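Local coordinates for LPG0439 HIT-related domain-containing protein (Legionella pneumophila subsp. pneumophila, PDB 5L0L) that is of unknown function but, as one piece of a longer predicted membrane protein, holds a HIT-related domain, whose relatives bind nucleotides and often cleave their phosphate bonds, at residues F5-Y10 with F67-Y71; G103-Q107 with G119-S125; Y49-Y55 with M126-W132; A22-A27 with V39-P43. All coordinates share one frame; numbering follows the deposited sequence.

Contact 1. Residues F5-Y10 with F67-Y71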
loop_
_atom_site.group_PDB
_atom_site.type_symbol
_atom_site.label_atom_id
_atom_site.label_comp_id
_atom_site.label_asym_id
_atom_site.label_seq_id
_atom_site.Cartn_x
_atom_site.Cartn_y
_atom_site.Cartn_z
ATOM N N PHE A 5 11.499 18.496 7.581
ATOM C CA PHE A 5 10.375 18.196 8.459
ATOM C C PHE A 5 9.925 19.428 9.219
ATOM O O PHE A 5 10.745 20.119 9.846
ATOM C CB PHE A 5 10.764 17.103 9.427
ATOM C CG PHE A 5 11.009 15.789 8.762
ATOM C CD1 PHE A 5 9.956 14.914 8.516
ATOM C CD2 PHE A 5 12.290 15.433 8.342
ATOM C CE1 PHE A 5 10.179 13.691 7.898
ATOM C CE2 PHE A 5 12.521 14.211 7.710
ATOM C CZ PHE A 5 11.466 13.335 7.489
ATOM N N LEU A 6 8.623 19.696 9.188
ATOM C CA LEU A 6 8.050 20.788 9.964
ATOM C C LEU A 6 8.295 20.580 11.461
ATOM O O LEU A 6 8.180 19.461 11.973
ATOM C CB LEU A 6 6.544 20.914 9.717
ATOM C CG LEU A 6 5.857 22.167 10.281
ATOM C CD1 LEU A 6 6.200 23.403 9.462
ATOM C CD2 LEU A 6 4.351 21.976 10.358
ATOM N N LYS A 7 8.667 21.657 12.143
ATOM C CA LYS A 7 8.731 21.668 13.617
ATOM C C LYS A 7 7.546 22.477 14.088
ATOM O O LYS A 7 7.438 23.655 13.752
ATOM C CB LYS A 7 10.036 22.290 14.127
ATOM C CG LYS A 7 11.200 21.315 14.307
ATOM C CD LYS A 7 11.877 20.990 12.981
ATOM C CE LYS A 7 12.758 19.742 13.055
ATOM N NZ LYS A 7 13.222 19.341 11.693
ATOM N N HIS A 8 6.655 21.838 14.843
ATOM C CA HIS A 8 5.379 22.437 15.230
ATOM C C HIS A 8 4.719 21.715 16.418
ATOM O O HIS A 8 4.847 20.505 16.572
ATOM C CB HIS A 8 4.417 22.448 14.040
ATOM C CG HIS A 8 3.181 23.258 14.278
ATOM N ND1 HIS A 8 1.987 22.696 14.684
ATOM C CD2 HIS A 8 2.963 24.591 14.205
ATOM C CE1 HIS A 8 1.083 23.648 14.829
ATOM N NE2 HIS A 8 1.650 24.806 14.544
ATOM N N GLU A 9 4.009 22.490 17.236
ATOM C CA GLU A 9 3.332 22.024 18.451
ATOM C C GLU A 9 1.822 21.958 18.164
ATOM O O GLU A 9 1.208 22.983 17.868
ATOM C CB GLU A 9 3.650 23.006 19.595
ATOM C CG GLU A 9 2.688 23.042 20.781
ATOM C CD GLU A 9 2.965 21.958 21.806
ATOM O OE1 GLU A 9 2.999 20.765 21.414
ATOM O OE2 GLU A 9 3.134 22.306 23.002
ATOM N N TYR A 10 1.239 20.757 18.229
ATOM C CA TYR A 10 -0.200 20.557 17.983
ATOM C C TYR A 10 -0.944 20.449 19.322
ATOM O O TYR A 10 -0.438 19.836 20.264
ATOM C CB TYR A 10 -0.433 19.284 17.131
ATOM C CG TYR A 10 0.309 19.285 15.791
ATOM C CD1 TYR A 10 1.635 18.831 15.703
ATOM C CD2 TYR A 10 -0.306 19.764 14.619
ATOM C CE1 TYR A 10 2.319 18.849 14.494
ATOM C CE2 TYR A 10 0.374 19.779 13.398
ATOM C CZ TYR A 10 1.682 19.325 13.345
ATOM O OH TYR A 10 2.362 19.338 12.158
ATOM N N PHE A 67 5.251 12.326 15.138
ATOM C CA PHE A 67 4.905 13.229 14.046
ATOM C C PHE A 67 6.137 13.788 13.386
ATOM O O PHE A 67 7.186 13.965 14.030
ATOM C CB PHE A 67 4.091 14.442 14.514
ATOM C CG PHE A 67 2.749 14.135 15.119
ATOM C CD1 PHE A 67 2.046 12.953 14.845
ATOM C CD2 PHE A 67 2.142 15.087 15.952
ATOM C CE1 PHE A 67 0.799 12.727 15.418
ATOM C CE2 PHE A 67 0.905 14.857 16.526
ATOM C CZ PHE A 67 0.221 13.677 16.244
ATOM N N ASN A 68 6.031 14.077 12.091
ATOM C CA ASN A 68 7.022 14.904 11.386
ATOM C C ASN A 68 8.468 14.437 11.552
ATOM O O ASN A 68 9.354 15.209 11.942
ATOM C CB ASN A 68 6.854 16.381 11.821
ATOM C CG ASN A 68 5.445 16.913 11.564
ATOM O OD1 ASN A 68 4.697 16.388 10.735
ATOM N ND2 ASN A 68 5.074 17.953 12.266
ATOM N N ARG A 69 8.713 13.176 11.232
ATOM C CA ARG A 69 10.050 12.642 11.331
ATOM C C ARG A 69 10.181 11.422 10.440
ATOM O O ARG A 69 9.146 10.823 10.059
ATOM C CB ARG A 69 10.385 12.293 12.781
ATOM C CG ARG A 69 9.529 11.214 13.434
ATOM C CD ARG A 69 10.253 10.653 14.661
ATOM N NE ARG A 69 9.482 9.682 15.443
ATOM C CZ ARG A 69 9.395 8.375 15.184
ATOM N NH1 ARG A 69 10.001 7.836 14.109
ATOM N NH2 ARG A 69 8.716 7.584 16.021
ATOM N N PRO A 70 11.423 11.023 10.146
ATOM C CA PRO A 70 11.598 9.727 9.531
ATOM C C PRO A 70 11.090 8.599 10.419
ATOM O O PRO A 70 11.191 8.668 11.675
ATOM C CB PRO A 70 13.143 9.598 9.384
ATOM C CG PRO A 70 13.646 11.009 9.387
ATOM C CD PRO A 70 12.728 11.718 10.343
ATOM N N TYR A 71 10.609 7.552 9.765
ATOM C CA TYR A 71 10.156 6.356 10.451
ATOM C C TYR A 71 11.189 5.266 10.235
ATOM O O TYR A 71 11.773 5.134 9.162
ATOM C CB TYR A 71 8.718 5.932 9.991
ATOM C CG TYR A 71 7.747 7.020 10.337
ATOM C CD1 TYR A 71 7.401 7.267 11.660
ATOM C CD2 TYR A 71 7.247 7.864 9.362
ATOM C CE1 TYR A 71 6.580 8.325 11.998
ATOM C CE2 TYR A 71 6.418 8.900 9.679
ATOM C CZ TYR A 71 6.108 9.152 10.995
ATOM O OH TYR A 71 5.297 10.214 11.292
#

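Contact 2. Residues G103-Q107 with G119-S125. With SO4 (sulfate ion), chain C.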
loop_
_atom_site.group_PDB
_atom_site.type_symbol
_atom_site.label_atom_id
_atom_site.label_comp_id
_atom_site.label_asym_id
_atom_site.label_seq_id
_atom_site.Cartn_x
_atom_site.Cartn_y
_atom_site.Cartn_z
ATOM N N GLY A 103 0.295 9.991 2.114
ATOM C CA GLY A 103 0.736 11.171 2.866
ATOM C C GLY A 103 0.704 12.490 2.110
ATOM O O GLY A 103 1.258 13.480 2.623
ATOM N N ASN A 104 0.036 12.554 0.944
ATOM C CA ASN A 104 0.045 13.773 0.139
ATOM C C ASN A 104 -0.514 14.989 0.889
ATOM O O ASN A 104 -0.057 16.137 0.680
ATOM C CB ASN A 104 -0.772 13.604 -1.114
ATOM C CG ASN A 104 -0.212 12.533 -2.033
ATOM O OD1 ASN A 104 1.008 12.443 -2.257
ATOM N ND2 ASN A 104 -1.099 11.694 -2.516
ATOM N N ASN A 105 -1.493 14.732 1.753
ATOM C CA ASN A 105 -2.142 15.839 2.452
ATOM C C ASN A 105 -1.321 16.451 3.578
ATOM O O ASN A 105 -1.785 17.411 4.179
ATOM C CB ASN A 105 -3.520 15.409 2.965
ATOM C CG ASN A 105 -4.472 15.128 1.841
ATOM O OD1 ASN A 105 -4.298 15.609 0.718
ATOM N ND2 ASN A 105 -5.510 14.365 2.134
ATOM N N SER A 106 -0.168 15.896 3.899
ATOM C CA SER A 106 0.782 16.499 4.844
ATOM C C SER A 106 2.171 16.672 4.196
ATOM O O SER A 106 3.194 16.741 4.886
ATOM C CB SER A 106 0.867 15.643 6.114
ATOM O OG SER A 106 1.242 14.303 5.849
ATOM N N GLN A 107 2.210 16.746 2.870
ATOM C CA GLN A 107 3.455 16.956 2.120
ATOM C C GLN A 107 3.281 18.128 1.160
ATOM O O GLN A 107 2.219 18.298 0.572
ATOM C CB GLN A 107 3.848 15.694 1.354
ATOM C CG GLN A 107 4.236 14.521 2.254
ATOM C CD GLN A 107 4.175 13.169 1.593
ATOM O OE1 GLN A 107 4.071 13.049 0.369
ATOM N NE2 GLN A 107 4.181 12.123 2.410
ATOM N N GLY A 119 4.925 17.610 6.822
ATOM C CA GLY A 119 4.149 18.156 7.906
ATOM C C GLY A 119 3.575 19.499 7.536
ATOM O O GLY A 119 4.178 20.241 6.766
ATOM N N SER A 120 2.395 19.795 8.068
ATOM C CA SER A 120 1.765 21.110 7.926
ATOM C C SER A 120 1.152 21.516 9.263
ATOM O O SER A 120 0.967 20.688 10.153
ATOM C CB SER A 120 0.666 21.118 6.849
ATOM O OG SER A 120 -0.482 20.377 7.253
ATOM N N GLU A 121 0.814 22.798 9.356
ATOM C CA GLU A 121 0.195 23.395 10.545
ATOM C C GLU A 121 -1.155 22.721 10.828
ATOM O O GLU A 121 -1.478 22.446 11.983
ATOM C CB GLU A 121 -0.033 24.908 10.352
ATOM C CG GLU A 121 1.163 25.755 9.897
ATOM C CD GLU A 121 2.005 26.297 11.042
ATOM O OE1 GLU A 121 1.599 27.298 11.682
ATOM O OE2 GLU A 121 3.100 25.739 11.279
ATOM N N GLU A 122 -1.910 22.429 9.759
ATOM C CA GLU A 122 -3.254 21.810 9.864
ATOM C C GLU A 122 -3.216 20.306 10.104
ATOM O O GLU A 122 -4.133 19.748 10.694
ATOM C CB GLU A 122 -4.083 22.046 8.591
ATOM C CG GLU A 122 -4.146 23.492 8.106
ATOM C CD GLU A 122 -3.210 23.761 6.936
ATOM O OE1 GLU A 122 -3.713 23.763 5.783
ATOM O OE2 GLU A 122 -1.980 23.953 7.159
ATOM N N GLU A 123 -2.161 19.646 9.631
ATOM C CA GLU A 123 -2.103 18.196 9.678
ATOM C C GLU A 123 -0.653 17.712 9.883
ATOM O O GLU A 123 0.204 17.932 9.013
ATOM C CB GLU A 123 -2.700 17.668 8.358
ATOM C CG GLU A 123 -2.716 16.157 8.208
ATOM C CD GLU A 123 -3.537 15.688 7.013
ATOM O OE1 GLU A 123 -4.356 16.476 6.465
ATOM O OE2 GLU A 123 -3.365 14.522 6.616
ATOM N N PRO A 124 -0.368 17.052 11.014
ATOM C CA PRO A 124 0.980 16.485 11.137
ATOM C C PRO A 124 1.158 15.350 10.132
ATOM O O PRO A 124 0.163 14.725 9.726
ATOM C CB PRO A 124 1.018 15.939 12.556
ATOM C CG PRO A 124 -0.410 15.716 12.930
ATOM C CD PRO A 124 -1.194 16.775 12.203
ATOM N N SER A 125 2.400 15.113 9.720
ATOM C CA SER A 125 2.742 13.908 9.010
ATOM C C SER A 125 2.823 12.771 10.034
ATOM O O SER A 125 3.568 12.861 11.023
ATOM C CB SER A 125 4.052 14.076 8.246
ATOM O OG SER A 125 4.511 12.845 7.710
HETATM S S SO4 C . -3.096 11.136 2.997
HETATM O O1 SO4 C . -3.658 11.137 4.380
HETATM O O2 SO4 C . -2.332 12.377 2.971
HETATM O O3 SO4 C . -2.368 9.873 3.015
HETATM O O4 SO4 C . -4.388 11.193 2.298
HETATM O O HOH W 1 -5.467 13.604 5.183
HETATM O O HOH W 2 3.446 12.675 5.236
HETATM O O HOH W 3 -1.167 13.034 5.541
#

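Contact 3. Residues Y49-Y55 with M126-W132. With SO4 (sulfate ion), chain C.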
loop_
_atom_site.group_PDB
_atom_site.type_symbol
_atom_site.label_atom_id
_atom_site.label_comp_id
_atom_site.label_asym_id
_atom_site.label_seq_id
_atom_site.Cartn_x
_atom_site.Cartn_y
_atom_site.Cartn_z
ATOM N N TYR A 49 -15.825 1.270 2.397
ATOM C CA TYR A 49 -15.599 1.068 3.828
ATOM C C TYR A 49 -14.149 1.411 4.207
ATOM O O TYR A 49 -13.493 0.646 4.898
ATOM C CB TYR A 49 -15.957 -0.383 4.246
ATOM C CG TYR A 49 -17.285 -0.952 3.777
ATOM C CD1 TYR A 49 -18.413 -0.144 3.564
ATOM C CD2 TYR A 49 -17.421 -2.304 3.554
ATOM C CE1 TYR A 49 -19.612 -0.692 3.141
ATOM C CE2 TYR A 49 -18.632 -2.873 3.183
ATOM C CZ TYR A 49 -19.722 -2.075 2.965
ATOM O OH TYR A 49 -20.890 -2.616 2.546
ATOM N N ARG A 50 -13.642 2.555 3.717
ATOM C CA ARG A 50 -12.252 2.941 3.963
ATOM C C ARG A 50 -11.897 2.907 5.444
ATOM O O ARG A 50 -12.668 3.445 6.279
ATOM C CB ARG A 50 -11.991 4.358 3.471
ATOM C CG ARG A 50 -11.682 4.510 2.019
ATOM C CD ARG A 50 -11.600 5.999 1.664
ATOM N NE ARG A 50 -10.365 6.603 2.133
ATOM C CZ ARG A 50 -9.882 7.782 1.703
ATOM N NH1 ARG A 50 -10.576 8.553 0.867
ATOM N NH2 ARG A 50 -8.697 8.197 2.145
ATOM N N ILE A 51 -10.732 2.335 5.755
ATOM C CA ILE A 51 -10.111 2.478 7.068
ATOM C C ILE A 51 -8.786 3.228 6.958
ATOM O O ILE A 51 -8.197 3.330 5.879
ATOM C CB ILE A 51 -9.873 1.130 7.770
ATOM C CG1 ILE A 51 -8.939 0.251 6.948
ATOM C CG2 ILE A 51 -11.213 0.470 8.100
ATOM C CD1 ILE A 51 -8.449 -0.984 7.668
ATOM N N ILE A 52 -8.359 3.783 8.082
ATOM C CA ILE A 52 -7.005 4.345 8.235
ATOM C C ILE A 52 -6.309 3.508 9.306
ATOM O O ILE A 52 -6.866 3.261 10.381
ATOM C CB ILE A 52 -7.050 5.798 8.690
ATOM C CG1 ILE A 52 -7.871 6.653 7.711
ATOM C CG2 ILE A 52 -5.629 6.372 8.845
ATOM C CD1 ILE A 52 -8.260 8.015 8.267
ATOM N N ILE A 53 -5.104 3.055 8.995
ATOM C CA ILE A 53 -4.259 2.348 9.924
ATOM C C ILE A 53 -3.130 3.314 10.205
ATOM O O ILE A 53 -2.452 3.761 9.256
ATOM C CB ILE A 53 -3.698 1.059 9.306
ATOM C CG1 ILE A 53 -4.854 0.159 8.863
ATOM C CG2 ILE A 53 -2.750 0.365 10.307
ATOM C CD1 ILE A 53 -4.417 -1.145 8.222
ATOM N N ARG A 54 -2.968 3.668 11.487
ATOM C CA ARG A 54 -2.074 4.732 11.888
ATOM C C ARG A 54 -1.153 4.314 13.032
ATOM O O ARG A 54 -1.577 3.668 13.991
ATOM C CB ARG A 54 -2.884 5.985 12.252
ATOM C CG ARG A 54 -2.088 7.125 12.885
ATOM C CD ARG A 54 -2.094 7.004 14.379
ATOM N NE ARG A 54 -1.473 8.154 15.064
ATOM C CZ ARG A 54 -2.122 9.234 15.520
ATOM N NH1 ARG A 54 -3.442 9.390 15.384
ATOM N NH2 ARG A 54 -1.427 10.171 16.133
ATOM N N TYR A 55 0.113 4.695 12.913
ATOM C CA TYR A 55 1.091 4.415 13.958
ATOM C C TYR A 55 0.926 5.477 15.033
ATOM O O TYR A 55 1.072 6.667 14.749
ATOM C CB TYR A 55 2.493 4.506 13.353
ATOM C CG TYR A 55 3.628 4.400 14.338
ATOM C CD1 TYR A 55 3.661 3.391 15.290
ATOM C CD2 TYR A 55 4.710 5.286 14.266
ATOM C CE1 TYR A 55 4.735 3.298 16.197
ATOM C CE2 TYR A 55 5.786 5.185 15.153
ATOM C CZ TYR A 55 5.772 4.201 16.126
ATOM O OH TYR A 55 6.862 4.086 17.010
HETATM N N MSE A 126 2.017 11.732 9.803
HETATM C CA MSE A 126 1.968 10.538 10.641
HETATM C C MSE A 126 2.240 9.351 9.771
HETATM O O MSE A 126 1.929 9.371 8.560
HETATM C CB MSE A 126 0.567 10.367 11.216
HETATM C CG MSE A 126 0.135 11.515 12.087
HETATM SE SE MSE A 126 -1.787 11.189 12.505
HETATM C CE MSE A 126 -2.473 12.450 11.203
ATOM N N LEU A 127 2.816 8.297 10.324
ATOM C CA LEU A 127 2.977 7.046 9.562
ATOM C C LEU A 127 1.600 6.367 9.511
ATOM O O LEU A 127 1.046 6.009 10.528
ATOM C CB LEU A 127 3.991 6.127 10.211
ATOM C CG LEU A 127 4.215 4.750 9.577
ATOM C CD1 LEU A 127 4.745 4.869 8.168
ATOM C CD2 LEU A 127 5.131 3.923 10.469
ATOM N N HIS A 128 1.034 6.267 8.318
ATOM C CA HIS A 128 -0.345 5.758 8.198
ATOM C C HIS A 128 -0.617 5.322 6.793
ATOM O O HIS A 128 0.040 5.789 5.862
ATOM C CB HIS A 128 -1.386 6.804 8.663
ATOM C CG HIS A 128 -1.597 7.943 7.707
ATOM N ND1 HIS A 128 -0.628 8.891 7.440
ATOM C CD2 HIS A 128 -2.651 8.253 6.914
ATOM C CE1 HIS A 128 -1.098 9.769 6.569
ATOM N NE2 HIS A 128 -2.326 9.399 6.228
ATOM N N LEU A 129 -1.602 4.440 6.627
ATOM C CA LEU A 129 -2.033 4.056 5.308
ATOM C C LEU A 129 -3.542 3.863 5.277
ATOM O O LEU A 129 -4.193 3.792 6.318
ATOM C CB LEU A 129 -1.302 2.828 4.785
ATOM C CG LEU A 129 -1.409 1.467 5.461
ATOM C CD1 LEU A 129 -2.722 0.765 5.156
ATOM C CD2 LEU A 129 -0.246 0.588 5.019
ATOM N N HIS A 130 -4.053 3.812 4.060
ATOM C CA HIS A 130 -5.493 3.719 3.772
ATOM C C HIS A 130 -5.750 2.344 3.199
ATOM O O HIS A 130 -4.955 1.843 2.421
ATOM C CB HIS A 130 -5.888 4.744 2.711
ATOM C CG HIS A 130 -5.556 6.139 3.092
ATOM N ND1 HIS A 130 -6.366 6.882 3.912
ATOM C CD2 HIS A 130 -4.459 6.896 2.840
ATOM C CE1 HIS A 130 -5.785 8.052 4.144
ATOM N NE2 HIS A 130 -4.650 8.100 3.464
HETATM N N MSE A 131 -6.888 1.762 3.545
HETATM C CA MSE A 131 -7.292 0.457 3.000
HETATM C C MSE A 131 -8.799 0.505 2.745
HETATM O O MSE A 131 -9.545 1.214 3.461
HETATM C CB MSE A 131 -6.905 -0.658 3.977
HETATM C CG MSE A 131 -7.276 -2.017 3.448
HETATM SE SE MSE A 131 -6.688 -3.486 4.643
HETATM C CE MSE A 131 -4.761 -3.190 4.532
ATOM N N TRP A 132 -9.246 -0.179 1.698
ATOM C CA TRP A 132 -10.666 -0.175 1.336
ATOM C C TRP A 132 -10.964 -1.400 0.505
ATOM O O TRP A 132 -10.037 -2.170 0.147
ATOM C CB TRP A 132 -11.030 1.122 0.572
ATOM C CG TRP A 132 -10.257 1.256 -0.699
ATOM C CD1 TRP A 132 -10.674 0.910 -1.952
ATOM C CD2 TRP A 132 -8.915 1.758 -0.850
ATOM N NE1 TRP A 132 -9.665 1.129 -2.868
ATOM C CE2 TRP A 132 -8.585 1.659 -2.224
ATOM C CE3 TRP A 132 -7.957 2.274 0.037
ATOM C CZ2 TRP A 132 -7.353 2.072 -2.739
ATOM C CZ3 TRP A 132 -6.717 2.629 -0.467
ATOM C CH2 TRP A 132 -6.419 2.523 -1.834
HETATM S S SO4 C . -3.096 11.136 2.997
HETATM O O1 SO4 C . -3.658 11.137 4.380
HETATM O O2 SO4 C . -2.332 12.377 2.971
HETATM O O3 SO4 C . -2.368 9.873 3.015
HETATM O O4 SO4 C . -4.388 11.193 2.298
HETATM O O HOH W 4 -8.862 5.745 4.420
HETATM O O HOH W 5 2.951 8.435 13.213
#

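Contact 4. Residues A22-A27 with V39-P43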
loop_
_atom_site.group_PDB
_atom_site.type_symbol
_atom_site.label_atom_id
_atom_site.label_comp_id
_atom_site.label_asym_id
_atom_site.label_seq_id
_atom_site.Cartn_x
_atom_site.Cartn_y
_atom_site.Cartn_z
ATOM N N ALA A 22 -13.867 11.358 16.757
ATOM C CA ALA A 22 -14.734 11.204 15.583
ATOM C C ALA A 22 -15.710 10.024 15.695
ATOM O O ALA A 22 -16.683 9.970 14.934
ATOM C CB ALA A 22 -13.901 11.103 14.306
ATOM N N GLY A 23 -15.441 9.081 16.614
ATOM C CA GLY A 23 -16.340 7.968 16.912
ATOM C C GLY A 23 -16.238 6.847 15.909
ATOM O O GLY A 23 -17.244 6.177 15.607
ATOM N N THR A 24 -15.045 6.647 15.336
ATOM C CA THR A 24 -14.894 5.642 14.279
ATOM C C THR A 24 -13.836 4.575 14.574
ATOM O O THR A 24 -13.487 3.802 13.697
ATOM C CB THR A 24 -14.591 6.286 12.908
ATOM O OG1 THR A 24 -13.289 6.868 12.892
ATOM C CG2 THR A 24 -15.616 7.348 12.580
ATOM N N SER A 25 -13.385 4.492 15.820
ATOM C CA SER A 25 -12.326 3.546 16.135
ATOM C C SER A 25 -12.816 2.080 16.167
ATOM O O SER A 25 -13.823 1.751 16.828
ATOM C CB SER A 25 -11.638 3.952 17.450
ATOM O OG SER A 25 -10.588 3.041 17.719
ATOM N N ILE A 26 -12.078 1.218 15.482
ATOM C CA ILE A 26 -12.294 -0.214 15.467
ATOM C C ILE A 26 -11.429 -0.891 16.536
ATOM O O ILE A 26 -11.941 -1.698 17.316
ATOM C CB ILE A 26 -11.994 -0.823 14.088
ATOM C CG1 ILE A 26 -12.952 -0.230 13.037
ATOM C CG2 ILE A 26 -12.040 -2.359 14.115
ATOM C CD1 ILE A 26 -12.474 -0.380 11.596
ATOM N N ALA A 27 -10.136 -0.594 16.541
ATOM C CA ALA A 27 -9.190 -1.324 17.432
ATOM C C ALA A 27 -7.873 -0.623 17.589
ATOM O O ALA A 27 -7.508 0.233 16.781
ATOM C CB ALA A 27 -8.945 -2.752 16.922
ATOM N N VAL A 39 -6.626 1.409 14.233
ATOM C CA VAL A 39 -7.406 1.102 13.062
ATOM C C VAL A 39 -8.760 1.777 13.244
ATOM O O VAL A 39 -9.493 1.457 14.191
ATOM C CB VAL A 39 -7.577 -0.413 12.879
ATOM C CG1 VAL A 39 -8.463 -0.695 11.682
ATOM C CG2 VAL A 39 -6.193 -1.104 12.783
ATOM N N ILE A 40 -9.111 2.715 12.355
ATOM C CA ILE A 40 -10.384 3.434 12.446
ATOM C C ILE A 40 -11.058 3.470 11.078
ATOM O O ILE A 40 -10.380 3.414 10.044
ATOM C CB ILE A 40 -10.216 4.890 13.012
ATOM C CG1 ILE A 40 -9.621 5.837 11.969
ATOM C CG2 ILE A 40 -9.341 4.897 14.273
ATOM C CD1 ILE A 40 -9.548 7.278 12.425
ATOM N N LEU A 41 -12.385 3.562 11.047
ATOM C CA LEU A 41 -13.050 3.895 9.785
ATOM C C LEU A 41 -12.751 5.369 9.470
ATOM O O LEU A 41 -12.682 6.216 10.377
ATOM C CB LEU A 41 -14.558 3.643 9.820
ATOM C CG LEU A 41 -14.978 2.192 9.747
ATOM C CD1 LEU A 41 -16.445 2.091 10.150
ATOM C CD2 LEU A 41 -14.781 1.611 8.343
ATOM N N ASN A 42 -12.540 5.655 8.197
ATOM C CA ASN A 42 -12.252 7.019 7.772
ATOM C C ASN A 42 -13.451 7.923 8.091
ATOM O O ASN A 42 -14.540 7.675 7.570
ATOM C CB ASN A 42 -11.917 7.048 6.285
ATOM C CG ASN A 42 -11.383 8.394 5.849
ATOM O OD1 ASN A 42 -12.025 9.429 6.087
ATOM N ND2 ASN A 42 -10.230 8.404 5.204
ATOM N N PRO A 43 -13.269 8.954 8.939
ATOM C CA PRO A 43 -14.437 9.743 9.351
ATOM C C PRO A 43 -15.043 10.606 8.260
ATOM O O PRO A 43 -16.197 11.002 8.412
ATOM C CB PRO A 43 -13.913 10.663 10.469
ATOM C CG PRO A 43 -12.452 10.464 10.534
ATOM C CD PRO A 43 -12.041 9.300 9.694
#

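Contact 1. Residues F5-Y10 with F67-Y71
Phe5 lays its side chain along the backbone of Asn68, Arg69 and Pro70. Its CB starts 3.4 Å from Asn68 O. The ring is carried forward with CG anti to the carbonyl carbon (chi1 -66°), which brings CD1 to 3.4 Å from Asn68 C and CE1 to 3.4 Å from Arg69 C. At the far end CZ lies 3.5 Å from Pro70 CD, and CE2 reaches the same proline ring at CD and CG. Two CH-pi contacts share one face of the phenyl ring: Arg69 CA and Pro70 CD each stand 3.9 Å from the centroid of Phe5. The contact thus joins the end of strand 3-5, in the small three-stranded sheet, and the loop after it to the loop that leads into helix 73-92 of the HIT-related domain. Asn68, in a left-handed backbone conformation, points its amide toward the 5-10 segment. Its ND2 donates to Tyr10 OH at 3.0 Å, nearly straight (170°) and in the amide plane, while OD1 accepts from Ser125 N; the tyrosine hydroxyl is also bonded to Ser120 O. Beside this bond Phe67 turns its ring edge toward the face of Tyr10 in an offset edge-to-face pair, centroids 5.5 Å apart and planes at 84°.

Contact 2. Residues G103-Q107 with G119-S125
Ser106 meets the 119-125 loop with both backbone and side chain. Its carbonyl O accepts a hydrogen bond from Gly119 N at 2.7 Å (N-H...O 164°). CB packs 3.8 Å from Glu123 O. With chi1 at 57° the hydroxyl turns OG over Ser125, 3.5 Å from its CA. Two waters meet this OG: one links it to Ser125 OG and Gln107 NE2, the other lies between Ser106, Glu123 OE2 and a bound sulfate, probably from the crystallisation liquor. Glu123 reaches across fully extended and sets OE1 3.8 Å from Asn105 CB. Its OE2 accepts a hydrogen bond from a further water at 2.7 Å, which accepts from Asn105 ND2 and donates to the sulfate. Asn105 OD1 turns elsewhere, to Lys161 N, and Glu123 OE1 has a long, weak ion pair with Lys161 NZ. Within the loop, Ser120 OG accepts from Glu123 N, an ST motif. The turn 103-105 offers backbone amides to the anion, with Gly103 N 2.8 Å from sulfate O3 and Asn105 N 2.8 Å from sulfate O2. His128 and His130 bind the same ion, an arrangement consistent with the phosphate site of HIT-family proteins.

Contact 3. Residues Y49-Y55 with M126-W132
Ile51 and Ile53 pair with Met131 and Leu129 in the hydrogen-bonded positions of two antiparallel strands, whose directions are 162° apart. Backbone hydrogen bonds close the seam, such as Ile51 N to Met131 O at 2.8 Å and Leu129 N to Ile53 O at 2.8 Å. On this face the packing is tight and apolar. Ile51 CG1 lies 3.7 Å from CB of selenomethionine Met131, and Ile53 CD1 meets Leu129 CD1 at 4.0 Å. Helix 73-92 packs on Ile51, Ile53 and Met131 through Tyr90, Val82 and Ala83, while Leu129 meets Phe99 of the second subunit. The other face is more open at Ile52, His128 and His130, where a water and the sulfate lie against it. The water bridges Arg50 NE, Ile51 O and His130 ND1, while Arg50 NH1 turns to Asp45. Selenomethionine Met126 sets SE over the centre of the buried Arg54 guanidinium, 3.6 Å from CZ; Arg54 NH2 goes on to Ser16 O. The His128 ring is held by ND1 donating to Met126 O at 2.8 Å in the ring plane (167°). That aims NE2 at sulfate O1, 2.9 Å away, and His130 NE2 binds sulfate O3 at 2.9 Å. By sequence, 126-132 probably match the HIT signature His-φ-His-φ-His-φ-φ, with Met126 replacing the first histidine; paired N-H donors on an anion imply a probable phosphate-binding site, with no reaction established.

Contact 4. Residues A22-A27 with V39-P43
Thr24 and Ile26 meet Leu41 and Val39 first through backbone bonds. Leu41 N donates to Thr24 O at 2.9 Å. Farther along, Val39 O accepts twice, from Ile26 N at 2.9 Å and from Ala27 N at 3.2 Å, both donors lying in its carbonyl plane; Val39 N returns a bond to Ala27 O at 2.9 Å. Two residues facing one is a classic beta bulge, placed near the open end of the antiparallel hairpin formed by strands 25-31 and 35-41 in the domain's six-stranded sheet. One side-chain hydrogen bond adds to these. The Thr24 hydroxyl, turned back over its own main chain (chi1 69°), donates from OG1 to Leu41 O at 2.7 Å, also in the carbonyl plane, so that Leu41 is gripped at both N and O by the same threonine. The remaining contacts are apolar. Ile26 CD1 touches two neighbours, 4.0 Å from Val39 CG1 and 4.0 Å from Leu41 CG; Phe186 and Leu183 of helix 176-194 touch Ile26 and Leu41 respectively. Ile40 presses CG2 against CA and CB of Ser25. At the outer end Ala22 CB rests 3.9 Å from Pro43 CB.

How the contacts relate
Contacts 3 and 4 belong to the core and to one sheet: strands 35-41 and 51-58 are neighbours, joined through Ile52 N to Ile40 O and Asn42 N to Arg50 O. Contacts 1 and 2 lie nearer the surface, in loops, and touch through Tyr10 to Ser120 and Asn68 to Ser125. Backbone pairing and aliphatic packing dominate both sheet contacts, with a bulge in contact 4 and a polar, anion-binding face in contact 3, whereas ring packing marks contact 1 and water bridges contact 2. One sulfate unites contacts 2 and 3, main-chain amides coming from the first and histidines from the second. Those two also reach the second subunit; contact 4 does not.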